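Local coordinates for phenylalanyl-tRNA synthetase beta chain (Pyrococcus horikoshii, PDB 2CXI) that forms part of the enzyme that attaches phenylalanine to tRNA(Phe) at the expense of ATP, here as an N-terminal fragment that carries the amino acid-editing domain, at the interface of chains A and B. Sequence-based numbering; all coordinates share one arbitrary frame. Chains: chain A/B, Phenylalanyl-tRNA synthetase beta chain.

The interface of chains A and B. Residues chain A 151, 205-206; chain B 7, 9-10, 44, 117.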
loop_
_atom_site.group_PDB
_atom_site.type_symbol
_atom_site.label_atom_id
_atom_site.label_comp_id
_atom_site.label_asym_id
_atom_site.label_seq_id
_atom_site.Cartn_x
_atom_site.Cartn_y
_atom_site.Cartn_z
ATOM N N LYS A 151 3.820 4.671 13.657
ATOM C CA LYS A 151 3.226 4.332 12.364
ATOM C C LYS A 151 4.024 3.231 11.675
ATOM O O LYS A 151 5.108 3.477 11.138
ATOM C CB LYS A 151 3.104 5.563 11.464
ATOM C CG LYS A 151 2.288 5.301 10.182
ATOM C CD LYS A 151 2.258 6.587 9.303
ATOM C CE LYS A 151 1.296 6.449 8.151
ATOM N NZ LYS A 151 1.005 7.810 7.505
ATOM N N SER A 205 7.491 4.489 9.994
ATOM C CA SER A 205 7.314 4.772 8.544
ATOM C C SER A 205 7.252 6.226 8.146
ATOM O O SER A 205 7.381 6.553 6.960
ATOM C CB SER A 205 6.082 4.064 8.052
ATOM O OG SER A 205 6.513 2.748 7.870
ATOM N N GLU A 206 7.064 7.099 9.121
ATOM C CA GLU A 206 7.208 8.521 8.877
ATOM C C GLU A 206 8.506 9.123 9.390
ATOM O O GLU A 206 8.613 10.340 9.525
ATOM C CB GLU A 206 6.039 9.243 9.504
ATOM C CG GLU A 206 4.852 9.379 8.560
ATOM C CD GLU A 206 3.682 10.015 9.253
ATOM O OE1 GLU A 206 3.908 11.051 9.913
ATOM O OE2 GLU A 206 2.560 9.458 9.177
ATOM N N SER B 7 -1.314 9.270 0.797
ATOM C CA SER B 7 0.008 9.219 1.360
ATOM C C SER B 7 0.568 7.779 1.262
ATOM O O SER B 7 -0.106 6.797 1.583
ATOM C CB SER B 7 -0.024 9.698 2.824
ATOM O OG SER B 7 0.919 8.983 3.606
ATOM N N SER B 9 2.903 6.332 3.131
ATOM C CA SER B 9 3.024 5.696 4.460
ATOM C C SER B 9 1.651 5.253 4.983
ATOM O O SER B 9 1.516 4.195 5.608
ATOM C CB SER B 9 3.760 6.596 5.472
ATOM O OG SER B 9 3.100 7.849 5.612
ATOM N N ASP B 10 0.630 6.024 4.664
ATOM C CA ASP B 10 -0.745 5.667 5.007
ATOM C C ASP B 10 -1.187 4.356 4.321
ATOM O O ASP B 10 -1.643 3.402 4.964
ATOM C CB ASP B 10 -1.668 6.814 4.641
ATOM C CG ASP B 10 -3.058 6.623 5.179
ATOM O OD1 ASP B 10 -3.181 6.122 6.307
ATOM O OD2 ASP B 10 -4.069 6.939 4.558
ATOM N N LYS B 44 7.532 13.686 3.378
ATOM C CA LYS B 44 6.552 12.580 3.165
ATOM C C LYS B 44 6.207 12.385 1.680
ATOM O O LYS B 44 6.008 13.354 0.949
ATOM C CB LYS B 44 5.258 12.799 3.929
ATOM C CG LYS B 44 5.235 12.229 5.364
ATOM C CD LYS B 44 3.957 12.641 6.123
ATOM C CE LYS B 44 2.754 11.701 5.841
ATOM N NZ LYS B 44 1.461 12.254 6.309
ATOM N N ASP B 117 -3.468 12.075 8.001
ATOM C CA ASP B 117 -3.740 11.203 6.850
ATOM C C ASP B 117 -5.182 10.656 6.858
ATOM O O ASP B 117 -5.890 10.852 5.869
ATOM C CB ASP B 117 -2.707 10.070 6.731
ATOM C CG ASP B 117 -1.346 10.546 6.174
ATOM O OD1 ASP B 117 -1.237 11.668 5.625
ATOM O OD2 ASP B 117 -0.320 9.838 6.209
#
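The terminal ammonium NZ of A:Lys151 is gripped from both chains: it forms a salt bridge with the carboxylate OD2 of B:Asp117 at 2.7 Å and gives a hydrogen bond to the hydroxyl OG of B:Ser9 at 2.8 Å. Within chain A it also pairs with OE2 of A:Glu206 at 2.8 Å, meeting that oxygen on its anti side, 16° out of the carboxylate plane. The lysine reaches across from a loop with its chain extended throughout, CG anti to the backbone N (chi1 -171°), and crosses the B:Asp117 side chain at about a right angle. Its CE lies against B:Ser9 CB at 3.6 Å, at the start of helix 8-15.

Behind this first shell, chain B ties its own acceptors together. B:Ser7 OG, at the end of strand 3-7, donates to B:Asp117 OD2 from above the carboxylate plane, takes a bond from B:Ser9 OG, and accepts the backbone N-H of B:Asp10, N to OG 3.2 Å. Near the start of helix 116-133, OD2 of B:Asp117 meets both A:Lys151 and B:Ser7, with a weak further bond from B:Lys44 NZ, whose main pairing is with B:Asp117 OD1 at 2.8 Å. The two lysines probably offset the charge gathered where the carboxylates of A:Glu206 and B:Asp117 come near each other. Replacing A:Lys151 by an alanine would probably strip B:Ser9 OG of its bond across the interface and leave those carboxylates with no ammonium between them.

The patch is small and mainly polar. The whole interface is not an exact two-fold and the fragment lacks the alpha subunits and the rest of beta, so the pairing may reflect crystal packing; the structure alone does not show whether it occurs in the alpha2beta2 enzyme. At the other margin, the B:Lys44 chain bends at chi3 (85°) and passes obliquely over A:Glu206, with B:Lys44 CE 3.9 Å from the carboxylate carbon A:Glu206 CD.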